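Local coordinates for LPXTG cell wall surface protein (PDB 4IGB) that is anchored to the streptococcal cell wall and probably helps the bacterium attach to surfaces through its N-terminal region, which includes an adhesin-type N2 domain, at residues B[357-360]-B[361-365]; B[365-369]-B[370-374]; B[378-382]-B[383-387]; B[319-322]-B[323-326]; B[214-217]-B[218-222]. All blocks are in the same frame, centred on the assembly; numbering follows the deposited sequence.

Contact 1: residues B[357-360]-B[361-365]; sequences LQEG and RDYTI
Y363 reaches back across the turn and packs its ring against the backbone of E359. Its side chain starts from CB with CG set between the backbone N and the carbonyl carbon (chi1 67°), a crowded position that brings the ring to residues 357-359. CD2 comes near Q358 O, and CE2 lies 3.6 Å from L357 O, which sits at the ring edge, in plane. CE1 lies against E359 CB. One face receives E359 CA, 3.8 Å from the ring centroid, a CH-pi contact. At the tip, OH binds two waters, one shared with L357 O and the other with E359 OE1; tyrosine suits the site because its flat face packs on the main chain while its hydroxyl stays hydrated.

The backbone here forms the loop between strands 355-356 and 363-368 of the N2 domain, with E359 and Y363 making a single beta bridge. G360 N donates to Y363 O at 2.7 Å, and D362 N to Q358 O at 2.8 Å. G360 has positive phi, at angles where a side chain would press on the preceding carbonyl oxygen.

D362 ties the loop together: its OD2 takes the N-H of Q358 at 2.8 Å on the anti lone pair, almost straight at 175°. Aspartate is short enough to do this while its CB rests on L357 CB. The extended R361 carries NH1 to Q358 OE1 (3.1 Å), with the amide and guanidinium planes nearly perpendicular, while R361 NE forms a salt bridge with E379. Two residues along the strand from Y363, CD1 of I365 rests against the carboxylate of E359, 3.9 Å from OE2.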
loop_
_atom_site.group_PDB
_atom_site.type_symbol
_atom_site.label_atom_id
_atom_site.label_comp_id
_atom_site.label_asym_id
_atom_site.label_seq_id
_atom_site.Cartn_x
_atom_site.Cartn_y
_atom_site.Cartn_z
ATOM N N LEU B 357 19.337 24.504 13.289
ATOM C CA LEU B 357 18.555 23.859 14.336
ATOM C C LEU B 357 19.424 23.540 15.547
ATOM O O LEU B 357 20.639 23.391 15.428
ATOM C CB LEU B 357 17.884 22.591 13.803
ATOM C CG LEU B 357 16.877 22.802 12.669
ATOM C CD1 LEU B 357 16.002 21.574 12.478
ATOM C CD2 LEU B 357 16.026 24.037 12.921
ATOM N N GLN B 358 18.796 23.444 16.714
ATOM C CA GLN B 358 19.523 23.223 17.957
ATOM C C GLN B 358 19.346 21.808 18.494
ATOM O O GLN B 358 18.224 21.316 18.620
ATOM C CB GLN B 358 19.084 24.236 19.018
ATOM C CG GLN B 358 19.201 25.687 18.584
ATOM C CD GLN B 358 18.273 26.603 19.359
ATOM O OE1 GLN B 358 17.398 27.248 18.784
ATOM N NE2 GLN B 358 18.461 26.664 20.671
ATOM N N GLU B 359 20.461 21.161 18.817
ATOM C CA GLU B 359 20.427 19.846 19.438
ATOM C C GLU B 359 19.739 19.962 20.792
ATOM O O GLU B 359 19.927 20.945 21.506
ATOM C CB GLU B 359 21.841 19.291 19.605
ATOM C CG GLU B 359 21.889 17.855 20.097
ATOM C CD GLU B 359 23.298 17.300 20.143
ATOM O OE1 GLU B 359 24.232 18.007 19.709
ATOM O OE2 GLU B 359 23.475 16.159 20.615
ATOM N N GLY B 360 18.936 18.962 21.137
ATOM C CA GLY B 360 18.138 19.024 22.352
ATOM C C GLY B 360 16.760 19.622 22.101
ATOM O O GLY B 360 15.736 18.994 22.373
ATOM N N ARG B 361 16.722 20.834 21.559
ATOM C CA ARG B 361 15.444 21.483 21.247
ATOM C C ARG B 361 14.750 20.918 20.005
ATOM O O ARG B 361 13.573 20.566 20.044
ATOM C CB ARG B 361 15.628 22.999 21.058
ATOM C CG ARG B 361 14.332 23.733 20.675
ATOM C CD ARG B 361 14.610 25.134 20.150
ATOM N NE ARG B 361 13.381 25.895 19.934
ATOM C CZ ARG B 361 13.337 27.185 19.592
ATOM N NH1 ARG B 361 14.459 27.869 19.433
ATOM N NH2 ARG B 361 12.167 27.790 19.408
ATOM N N ASP B 362 15.478 20.879 18.896
ATOM C CA ASP B 362 14.895 20.554 17.602
ATOM C C ASP B 362 15.150 19.102 17.206
ATOM O O ASP B 362 14.327 18.475 16.545
ATOM C CB ASP B 362 15.458 21.473 16.524
ATOM C CG ASP B 362 15.112 22.924 16.758
ATOM O OD1 ASP B 362 13.922 23.208 17.020
ATOM O OD2 ASP B 362 16.030 23.772 16.684
ATOM N N TYR B 363 16.302 18.579 17.605
ATOM C CA TYR B 363 16.653 17.215 17.276
ATOM C C TYR B 363 17.551 16.612 18.345
ATOM O O TYR B 363 18.120 17.329 19.177
ATOM C CB TYR B 363 17.359 17.168 15.918
ATOM C CG TYR B 363 18.718 17.838 15.907
ATOM C CD1 TYR B 363 19.877 17.119 16.188
ATOM C CD2 TYR B 363 18.840 19.187 15.607
ATOM C CE1 TYR B 363 21.124 17.733 16.170
ATOM C CE2 TYR B 363 20.076 19.810 15.586
ATOM C CZ TYR B 363 21.213 19.082 15.864
ATOM O OH TYR B 363 22.435 19.712 15.830
ATOM N N THR B 364 17.666 15.286 18.316
ATOM C CA THR B 364 18.640 14.575 19.143
ATOM C C THR B 364 19.474 13.664 18.259
ATOM O O THR B 364 19.081 13.331 17.138
ATOM C CB THR B 364 17.979 13.709 20.213
ATOM O OG1 THR B 364 17.142 12.733 19.580
ATOM C CG2 THR B 364 17.145 14.559 21.154
ATOM N N ILE B 365 20.625 13.260 18.777
ATOM C CA ILE B 365 21.578 12.493 18.005
ATOM C C ILE B 365 21.883 11.223 18.766
ATOM O O ILE B 365 22.238 11.261 19.944
ATOM C CB ILE B 365 22.893 13.248 17.816
ATOM C CG1 ILE B 365 22.692 14.497 16.956
ATOM C CG2 ILE B 365 23.935 12.340 17.189
ATOM C CD1 ILE B 365 23.961 15.314 16.817
HETATM O O HOH W 1 22.516 21.931 14.385
HETATM O O HOH W 2 24.799 18.711 16.753
HETATM O O HOH W 3 21.433 14.666 21.261
#

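Contact 2: residues B[365-369]-B[370-374]; sequences IEKTG and QTVTV
K367 and V372 are a non-hydrogen-bonded pair of a beta hairpin whose side chains meet at a slant on one face, the lysine CG 3.8 Å from V372 CG2. The lysine's CG stands opposite its own main-chain N (chi1 -175°), and the chain stays extended until a bend at chi4 brings NZ to G369 O at 2.6 Å. Its CG thus touches the valine while the ammonium group reaches the turn, a double use that suits lysine at an exposed strand position. On the same face I365 sends CG2 to V372 CG1 (4.0 Å), and its CG1 branch runs toward V374 CG2. Beta-branched residues suit extended strands, and here their methyls touch across the face.

The other face carries E366, T368, T371 and T373. With OG1 of T373 placed beside its backbone N (chi1 -63°), the hydroxyl meets a water that also donates to E366 O. E366 is extended, and its OE1 forms a salt bridge with K375 farther along the partner strand.

The main chains pair through E366 with T373, where T373 N to E366 O is 2.7 Å, and through T368 with T371, where T368 N to T371 O is 2.8 Å. The two-residue type II' turn has G369 at its first corner, whose positive phi (62°) suits a residue without a side chain. Q370 follows, bent at chi2, and gives its NE2 to the carbonyl oxygens of F339 and L343.

Strand 371-376 lies between strand 363-368 and strand 333-338, while Y345 and L348 of strand 343-352 pack against the face bearing I365, V372 and V374.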
loop_
_atom_site.group_PDB
_atom_site.type_symbol
_atom_site.label_atom_id
_atom_site.label_comp_id
_atom_site.label_asym_id
_atom_site.label_seq_id
_atom_site.Cartn_x
_atom_site.Cartn_y
_atom_site.Cartn_z
ATOM N N ILE B 365 20.625 13.260 18.777
ATOM C CA ILE B 365 21.578 12.493 18.005
ATOM C C ILE B 365 21.883 11.223 18.766
ATOM O O ILE B 365 22.238 11.261 19.944
ATOM C CB ILE B 365 22.893 13.248 17.816
ATOM C CG1 ILE B 365 22.692 14.497 16.956
ATOM C CG2 ILE B 365 23.935 12.340 17.189
ATOM C CD1 ILE B 365 23.961 15.314 16.817
ATOM N N GLU B 366 21.727 10.096 18.092
ATOM C CA GLU B 366 22.037 8.812 18.682
ATOM C C GLU B 366 23.143 8.185 17.861
ATOM O O GLU B 366 23.030 8.083 16.634
ATOM C CB GLU B 366 20.801 7.923 18.677
ATOM C CG GLU B 366 21.095 6.481 19.055
ATOM C CD GLU B 366 19.847 5.632 19.092
ATOM O OE1 GLU B 366 18.841 6.082 19.682
ATOM O OE2 GLU B 366 19.870 4.525 18.520
ATOM N N LYS B 367 24.223 7.793 18.527
ATOM C CA LYS B 367 25.321 7.129 17.846
ATOM C C LYS B 367 25.513 5.709 18.375
ATOM O O LYS B 367 25.646 5.494 19.585
ATOM C CB LYS B 367 26.623 7.929 17.997
ATOM C CG LYS B 367 27.796 7.349 17.214
ATOM C CD LYS B 367 29.040 8.207 17.345
ATOM C CE LYS B 367 30.193 7.646 16.515
ATOM N NZ LYS B 367 30.646 6.308 17.022
ATOM N N THR B 368 25.519 4.742 17.466
ATOM C CA THR B 368 25.887 3.379 17.816
ATOM C C THR B 368 26.932 2.880 16.834
ATOM O O THR B 368 26.608 2.542 15.697
ATOM C CB THR B 368 24.679 2.428 17.793
ATOM O OG1 THR B 368 23.637 2.957 18.617
ATOM C CG2 THR B 368 25.080 1.061 18.321
ATOM N N GLY B 369 28.189 2.838 17.273
ATOM C CA GLY B 369 29.275 2.449 16.396
ATOM C C GLY B 369 29.395 3.413 15.231
ATOM O O GLY B 369 29.545 4.619 15.431
ATOM N N GLN B 370 29.317 2.874 14.018
ATOM C CA GLN B 370 29.346 3.665 12.791
ATOM C C GLN B 370 27.978 4.244 12.379
ATOM O O GLN B 370 27.886 5.006 11.416
ATOM C CB GLN B 370 29.928 2.826 11.651
ATOM C CG GLN B 370 31.412 2.480 11.851
ATOM C CD GLN B 370 32.309 3.708 11.764
ATOM O OE1 GLN B 370 32.707 4.272 12.785
ATOM N NE2 GLN B 370 32.639 4.117 10.546
ATOM N N THR B 371 26.917 3.892 13.099
ATOM C CA THR B 371 25.596 4.441 12.784
ATOM C C THR B 371 25.282 5.698 13.580
ATOM O O THR B 371 25.394 5.709 14.800
ATOM C CB THR B 371 24.490 3.420 13.031
ATOM O OG1 THR B 371 24.695 2.300 12.170
ATOM C CG2 THR B 371 23.120 4.034 12.745
ATOM N N VAL B 372 24.880 6.758 12.882
ATOM C CA VAL B 372 24.478 7.994 13.544
ATOM C C VAL B 372 23.065 8.396 13.141
ATOM O O VAL B 372 22.770 8.562 11.953
ATOM C CB VAL B 372 25.446 9.147 13.245
ATOM C CG1 VAL B 372 24.898 10.460 13.823
ATOM C CG2 VAL B 372 26.813 8.834 13.823
ATOM N N THR B 373 22.194 8.543 14.130
ATOM C CA THR B 373 20.778 8.760 13.860
ATOM C C THR B 373 20.303 10.097 14.398
ATOM O O THR B 373 20.474 10.402 15.573
ATOM C CB THR B 373 19.917 7.633 14.451
ATOM O OG1 THR B 373 20.255 6.401 13.808
ATOM C CG2 THR B 373 18.426 7.910 14.250
ATOM N N VAL B 374 19.714 10.900 13.525
ATOM C CA VAL B 374 19.114 12.152 13.952
ATOM C C VAL B 374 17.608 11.980 14.075
ATOM O O VAL B 374 16.957 11.504 13.150
ATOM C CB VAL B 374 19.424 13.295 12.980
ATOM C CG1 VAL B 374 18.628 14.543 13.369
ATOM C CG2 VAL B 374 20.913 13.564 12.964
HETATM O O HOH W 4 22.037 5.300 15.874
#

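Contact 3: residues B[378-382]-B[383-387]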
loop_
_atom_site.group_PDB
_atom_site.type_symbol
_atom_site.label_atom_id
_atom_site.label_comp_id
_atom_site.label_asym_id
_atom_site.label_seq_id
_atom_site.Cartn_x
_atom_site.Cartn_y
_atom_site.Cartn_z
ATOM N N PRO B 378 9.519 15.896 19.272
ATOM C CA PRO B 378 8.074 16.131 19.209
ATOM C C PRO B 378 7.757 17.620 18.998
ATOM O O PRO B 378 6.880 17.949 18.189
ATOM C CB PRO B 378 7.590 15.653 20.577
ATOM C CG PRO B 378 8.587 14.583 20.960
ATOM C CD PRO B 378 9.904 15.061 20.424
ATOM N N GLU B 379 8.481 18.502 19.688
ATOM C CA GLU B 379 8.286 19.945 19.531
ATOM C C GLU B 379 8.503 20.378 18.078
ATOM O O GLU B 379 7.745 21.183 17.549
ATOM C CB GLU B 379 9.199 20.753 20.476
ATOM C CG GLU B 379 9.172 22.282 20.236
ATOM C CD GLU B 379 10.376 23.042 20.842
ATOM O OE1 GLU B 379 10.752 22.748 22.006
ATOM O OE2 GLU B 379 10.944 23.935 20.153
ATOM N N TYR B 380 9.536 19.843 17.432
ATOM C CA TYR B 380 9.800 20.221 16.056
ATOM C C TYR B 380 8.668 19.740 15.166
ATOM O O TYR B 380 8.193 20.479 14.311
ATOM C CB TYR B 380 11.145 19.693 15.541
ATOM C CG TYR B 380 11.464 20.240 14.161
ATOM C CD1 TYR B 380 12.191 21.414 14.009
ATOM C CD2 TYR B 380 11.005 19.606 13.015
ATOM C CE1 TYR B 380 12.468 21.934 12.762
ATOM C CE2 TYR B 380 11.280 20.119 11.757
ATOM C CZ TYR B 380 12.011 21.281 11.636
ATOM O OH TYR B 380 12.289 21.800 10.390
ATOM N N LEU B 381 8.232 18.503 15.382
ATOM C CA LEU B 381 7.109 17.942 14.634
ATOM C C LEU B 381 5.836 18.768 14.819
ATOM O O LEU B 381 5.092 18.989 13.868
ATOM C CB LEU B 381 6.843 16.482 15.041
ATOM C CG LEU B 381 7.915 15.449 14.656
ATOM C CD1 LEU B 381 7.494 14.039 15.076
ATOM C CD2 LEU B 381 8.201 15.489 13.169
ATOM N N LYS B 382 5.588 19.201 16.050
ATOM C CA LYS B 382 4.373 19.940 16.386
ATOM C C LYS B 382 4.295 21.265 15.630
ATOM O O LYS B 382 3.215 21.735 15.295
ATOM C CB LYS B 382 4.332 20.189 17.899
ATOM C CG LYS B 382 3.097 20.905 18.412
ATOM C CD LYS B 382 3.166 21.111 19.933
ATOM C CE LYS B 382 1.941 21.869 20.475
ATOM N NZ LYS B 382 1.849 23.297 20.018
ATOM N N GLY B 383 5.454 21.860 15.373
ATOM C CA GLY B 383 5.532 23.135 14.687
ATOM C C GLY B 383 5.135 23.046 13.229
ATOM O O GLY B 383 4.895 24.059 12.583
ATOM N N ASN B 384 5.066 21.829 12.705
ATOM C CA ASN B 384 4.674 21.615 11.311
ATOM C C ASN B 384 5.478 22.455 10.301
ATOM O O ASN B 384 4.903 23.110 9.429
ATOM C CB ASN B 384 3.166 21.848 11.149
ATOM C CG ASN B 384 2.655 21.475 9.768
ATOM O OD1 ASN B 384 2.140 22.325 9.038
ATOM N ND2 ASN B 384 2.792 20.203 9.401
ATOM N N SER B 385 6.806 22.437 10.436
ATOM C CA SER B 385 7.695 23.091 9.480
ATOM C C SER B 385 7.735 22.275 8.198
ATOM O O SER B 385 7.915 21.060 8.238
ATOM C CB SER B 385 9.109 23.208 10.043
ATOM O OG SER B 385 9.151 24.030 11.193
ATOM N N SER B 386 7.584 22.939 7.063
ATOM C CA SER B 386 7.467 22.231 5.794
ATOM C C SER B 386 8.767 22.203 5.005
ATOM O O SER B 386 8.903 21.430 4.059
ATOM C CB SER B 386 6.386 22.883 4.937
ATOM O OG SER B 386 6.789 24.201 4.587
ATOM N N SER B 387 9.717 23.061 5.367
ATOM C CA SER B 387 10.926 23.199 4.565
ATOM C C SER B 387 11.876 22.017 4.727
ATOM O O SER B 387 11.845 21.319 5.743
ATOM C CB SER B 387 11.647 24.510 4.890
ATOM O OG SER B 387 10.805 25.620 4.606
HETATM O O HOH W 5 10.989 20.812 8.501
HETATM O O HOH W 6 7.723 20.189 11.618
HETATM O O HOH W 7 8.733 23.113 13.842
#
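G383 follows helix 378-382, its N donating to E379 O at 3.2 Å and, more weakly, to Y380 O. The first of these is the last helix-type i to i-4 bond across the contact. Glycine is common where helices end, although the backbone angles here would also admit a side chain.

N384 breaks the helix with positive phi (52°), a conformation asparagine tolerates better than most residues that have a side chain. Its N turns back to L381 O at 3.1 Å, approaching from above the carbonyl plane. The short helix, which connects strand 371-376 to strand 389-397 in the N2 domain of this surface protein, is thereby brought to a close and the chain redirected.

S385 then points its CB at the end of the Y380 side chain, 3.5 Å from OH. With OG beside its own backbone N (chi1 -64°), the hydroxyl reaches a water held also by Y380 O; that water sits 3.8 Å above the tyrosine ring, over its centre. A second water links Y380 O to S385 N, so the carbonyl is hydrated twice at a point where the helix has run out of successive N-H donors. Small, polar serine suits this hydrated contact.

Farther on, S387 contributes its O, 2.9 Å from a water that is bound also by Y380 OH, in the ring plane.

Contact 4: residues B[319-322]-B[323-326]; sequences VPVP and GKDI
V321 O is the hub of a type II beta turn from V321 to K324, accepting K324 N at 3.0 Å and also D325 N at 2.7 Å, the latter in the carbonyl plane, with I326 N a weak third donor, while P322 and I326 form a single beta bridge.

D325 secures the turn. Its carboxylate swings back beside its own main-chain N (chi1 -59°), so that OD2 accepts V321 N at 2.8 Å, nearly straight at 174°, on the anti side and somewhat out of the carboxylate plane. The same oxygen lies against V321 CB. Aspartate is short enough to accept a backbone N-H four residues back.

K324 crosses V321 at a slant, its CB 3.7 Å from V321 CG1 and its CD near V321 CB, and then bends at chi4 to bring NZ to D325 OD1 in a salt bridge of 3.2 Å. The ammonium group also pairs with D27. G323 takes the third position of the turn at positive phi, where a side chain would collide with P322 O. Rigid P320 meets I326 through its CB, 3.7 Å from CG2.

In the chain the loop connects strand 310-317 to strand 333-338; P320 and I326 pack on V417 of strand 409-417, and D27, K289 and I290 border it.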
loop_
_atom_site.group_PDB
_atom_site.type_symbol
_atom_site.label_atom_id
_atom_site.label_comp_id
_atom_site.label_asym_id
_atom_site.label_seq_id
_atom_site.Cartn_x
_atom_site.Cartn_y
_atom_site.Cartn_z
ATOM N N VAL B 319 10.428 16.969 3.299
ATOM C CA VAL B 319 9.438 16.497 4.241
ATOM C C VAL B 319 8.065 16.318 3.583
ATOM O O VAL B 319 7.517 17.259 3.018
ATOM C CB VAL B 319 9.313 17.486 5.422
ATOM C CG1 VAL B 319 8.247 17.029 6.386
ATOM C CG2 VAL B 319 10.662 17.664 6.127
ATOM N N PRO B 320 7.492 15.106 3.675
ATOM C CA PRO B 320 6.172 14.830 3.094
ATOM C C PRO B 320 5.074 15.656 3.749
ATOM O O PRO B 320 5.087 15.841 4.961
ATOM C CB PRO B 320 5.937 13.346 3.423
ATOM C CG PRO B 320 7.223 12.825 3.879
ATOM C CD PRO B 320 8.008 13.959 4.434
ATOM N N VAL B 321 4.111 16.111 2.959
ATOM C CA VAL B 321 2.993 16.885 3.482
ATOM C C VAL B 321 1.868 15.984 3.992
ATOM O O VAL B 321 1.308 15.191 3.235
ATOM C CB VAL B 321 2.431 17.848 2.410
ATOM C CG1 VAL B 321 1.182 18.569 2.929
ATOM C CG2 VAL B 321 3.512 18.848 1.956
ATOM N N PRO B 322 1.518 16.124 5.280
ATOM C CA PRO B 322 0.491 15.297 5.922
ATOM C C PRO B 322 -0.877 15.564 5.318
ATOM O O PRO B 322 -1.235 16.718 5.085
ATOM C CB PRO B 322 0.510 15.782 7.379
ATOM C CG PRO B 322 1.839 16.439 7.552
ATOM C CD PRO B 322 2.130 17.069 6.227
ATOM N N GLY B 323 -1.639 14.507 5.070
ATOM C CA GLY B 323 -2.944 14.655 4.460
ATOM C C GLY B 323 -2.827 14.779 2.959
ATOM O O GLY B 323 -3.825 14.895 2.252
ATOM N N LYS B 324 -1.600 14.745 2.463
ATOM C CA LYS B 324 -1.369 14.901 1.027
ATOM C C LYS B 324 -0.449 13.798 0.506
ATOM O O LYS B 324 -0.890 12.925 -0.234
ATOM C CB LYS B 324 -0.769 16.283 0.734
ATOM C CG LYS B 324 -0.373 16.524 -0.718
ATOM C CD LYS B 324 0.412 17.843 -0.856
ATOM C CE LYS B 324 0.798 18.146 -2.300
ATOM N NZ LYS B 324 1.755 17.143 -2.847
ATOM N N ASP B 325 0.826 13.848 0.892
ATOM C CA ASP B 325 1.808 12.839 0.503
ATOM C C ASP B 325 1.723 11.604 1.388
ATOM O O ASP B 325 1.901 10.487 0.911
ATOM C CB ASP B 325 3.215 13.409 0.619
ATOM C CG ASP B 325 3.417 14.623 -0.256
ATOM O OD1 ASP B 325 2.934 14.594 -1.403
ATOM O OD2 ASP B 325 4.054 15.593 0.204
ATOM N N ILE B 326 1.498 11.831 2.679
ATOM C CA ILE B 326 1.319 10.764 3.669
ATOM C C ILE B 326 -0.052 10.928 4.323
ATOM O O ILE B 326 -0.616 12.030 4.322
ATOM C CB ILE B 326 2.416 10.792 4.755
ATOM C CG1 ILE B 326 2.493 12.186 5.391
ATOM C CG2 ILE B 326 3.776 10.407 4.151
ATOM C CD1 ILE B 326 3.483 12.303 6.538
#

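Contact 5: residues B[214-217]-B[218-222]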
loop_
_atom_site.group_PDB
_atom_site.type_symbol
_atom_site.label_atom_id
_atom_site.label_comp_id
_atom_site.label_asym_id
_atom_site.label_seq_id
_atom_site.Cartn_x
_atom_site.Cartn_y
_atom_site.Cartn_z
ATOM N N LYS B 214 -7.700 -9.013 7.942
ATOM C CA LYS B 214 -7.366 -10.045 8.918
ATOM C C LYS B 214 -6.161 -9.614 9.754
ATOM O O LYS B 214 -5.287 -8.915 9.253
ATOM C CB LYS B 214 -7.082 -11.369 8.200
ATOM C CG LYS B 214 -8.366 -12.066 7.716
ATOM C CD LYS B 214 -8.076 -13.133 6.685
ATOM C CE LYS B 214 -7.210 -14.281 7.229
ATOM N NZ LYS B 214 -6.711 -15.120 6.068
ATOM N N ASN B 215 -6.132 -9.996 11.033
ATOM C CA ASN B 215 -4.997 -9.660 11.887
ATOM C C ASN B 215 -4.760 -8.139 11.882
ATOM O O ASN B 215 -3.629 -7.644 11.934
ATOM C CB ASN B 215 -3.771 -10.422 11.382
ATOM C CG ASN B 215 -2.760 -10.712 12.464
ATOM O OD1 ASN B 215 -1.577 -10.938 12.171
ATOM N ND2 ASN B 215 -3.206 -10.715 13.716
ATOM N N TYR B 216 -5.859 -7.407 11.825
ATOM C CA TYR B 216 -5.831 -5.954 11.642
ATOM C C TYR B 216 -4.848 -5.198 12.535
ATOM O O TYR B 216 -3.971 -4.498 12.033
ATOM C CB TYR B 216 -7.252 -5.411 11.810
ATOM C CG TYR B 216 -7.382 -3.909 11.891
ATOM C CD1 TYR B 216 -6.838 -3.085 10.910
ATOM C CD2 TYR B 216 -8.109 -3.315 12.922
ATOM C CE1 TYR B 216 -6.984 -1.705 10.973
ATOM C CE2 TYR B 216 -8.266 -1.939 12.991
ATOM C CZ TYR B 216 -7.705 -1.138 12.015
ATOM O OH TYR B 216 -7.867 0.226 12.078
ATOM N N GLN B 217 -4.994 -5.337 13.856
ATOM C CA GLN B 217 -4.207 -4.551 14.798
ATOM C C GLN B 217 -2.740 -4.987 14.802
ATOM O O GLN B 217 -1.852 -4.203 15.145
ATOM C CB GLN B 217 -4.799 -4.625 16.221
ATOM C CG GLN B 217 -6.177 -3.987 16.385
ATOM C CD GLN B 217 -7.323 -5.007 16.294
ATOM O OE1 GLN B 217 -7.221 -6.020 15.599
ATOM N NE2 GLN B 217 -8.409 -4.742 17.016
ATOM N N ASN B 218 -2.481 -6.234 14.431
ATOM C CA ASN B 218 -1.096 -6.698 14.293
ATOM C C ASN B 218 -0.444 -6.313 12.962
ATOM O O ASN B 218 0.774 -6.264 12.865
ATOM C CB ASN B 218 -0.999 -8.217 14.473
ATOM C CG ASN B 218 -1.167 -8.647 15.924
ATOM O OD1 ASN B 218 -1.756 -9.695 16.209
ATOM N ND2 ASN B 218 -0.652 -7.839 16.847
ATOM N N ASP B 219 -1.251 -6.024 11.943
ATOM C CA ASP B 219 -0.717 -5.867 10.574
ATOM C C ASP B 219 -0.770 -4.452 10.012
ATOM O O ASP B 219 -0.112 -4.149 9.010
ATOM C CB ASP B 219 -1.444 -6.793 9.599
ATOM C CG ASP B 219 -1.034 -8.250 9.753
ATOM O OD1 ASP B 219 -0.141 -8.534 10.565
ATOM O OD2 ASP B 219 -1.613 -9.105 9.053
ATOM N N VAL B 220 -1.578 -3.597 10.632
ATOM C CA VAL B 220 -1.757 -2.249 10.127
ATOM C C VAL B 220 -1.121 -1.221 11.062
ATOM O O VAL B 220 -1.275 -1.287 12.297
ATOM C CB VAL B 220 -3.257 -1.949 9.852
ATOM C CG1 VAL B 220 -3.472 -0.495 9.518
ATOM C CG2 VAL B 220 -3.739 -2.814 8.716
ATOM N N ASN B 221 -0.395 -0.289 10.456
ATOM C CA ASN B 221 0.267 0.788 11.176
ATOM C C ASN B 221 -0.645 2.000 11.356
ATOM O O ASN B 221 -0.689 2.587 12.436
ATOM C CB ASN B 221 1.541 1.211 10.440
ATOM C CG ASN B 221 2.269 2.365 11.138
ATOM O OD1 ASN B 221 2.056 3.523 10.812
ATOM N ND2 ASN B 221 3.115 2.046 12.095
ATOM N N LEU B 222 -1.388 2.363 10.311
ATOM C CA LEU B 222 -2.226 3.562 10.376
ATOM C C LEU B 222 -3.539 3.421 9.615
ATOM O O LEU B 222 -3.561 3.031 8.435
ATOM C CB LEU B 222 -1.431 4.776 9.882
ATOM C CG LEU B 222 -2.098 6.158 9.772
ATOM C CD1 LEU B 222 -2.826 6.510 11.038
ATOM C CD2 LEU B 222 -1.062 7.230 9.488
HETATM O O HOH W 8 0.251 -2.544 14.203
#
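K214 ends its strand just before the turn, its carbonyl O coming within 3.7 Å of D219 OD2, while its ammonium end leads away to D175 and N270.

N215 follows at the N-cap position of helix 216-219 with positive phi, which asparagine accepts readily. Its side chain makes no capping bond; instead ND2 gives a weak hydrogen bond to N218 OD1 (3.1 Å), the two amide planes being 72° apart. CB of N215 rests on D219 OD2 at 3.4 Å, and its backbone O weakly accepts D219 N.

Y216 packs on V220. Its CG lies opposite the backbone N (chi1 170°), which brings CD1 to V220 CG2 at 3.8 Å. Beta-branched V220 presents both methyls to this ring side, with CG1 near CE1. The tyrosine OH goes on to E16, and W242 meets the ring edge-to-face. Y216 O accepts two N-H groups: V220 N at 2.9 Å, nearly in line with the C=O, and D219 N at 3.1 Å, from well above the carbonyl plane.

Q217 bends at chi2, its CB close over N218 N. Its carbonyl O shares a water with V220 O, bridging the end of the helix to the start of strand 220-226.

The chemistry is therefore divided: the tyrosine ring and valine methyls make a buried apolar contact, and N215, N218 and D219 form a polar cluster along the single helical turn, where N215 OD1 and D219 OD1, both acceptors, stand 3.2 Å apart. That proximity would probably raise the cost of a full negative charge on D219.

Overall arrangement
Contacts 1 to 4 belong to the N2 domain, contact 5 to the N-terminal domain. Contacts 1, 2, 4 and 5 are partly buried; contact 3, with no buried residue, lies at the surface. Contacts 1 and 2 share I365 and strand 363-368, one at the entry to the hairpin and the other at its turn. Bridging waters mark contacts 1 and 3, which the R361-E379 salt bridge joins. Contact 4 touches contact 3 through V319, and reaches D27 of the N-terminal domain. An aspartate receiving a backbone N-H secures contacts 1 and 4, whereas contact 2 rests on regular strand pairing. Contacts 1 and 5 each bury a tyrosine; contact 5 comes within about 6 Å of contact 4 (nearest atoms).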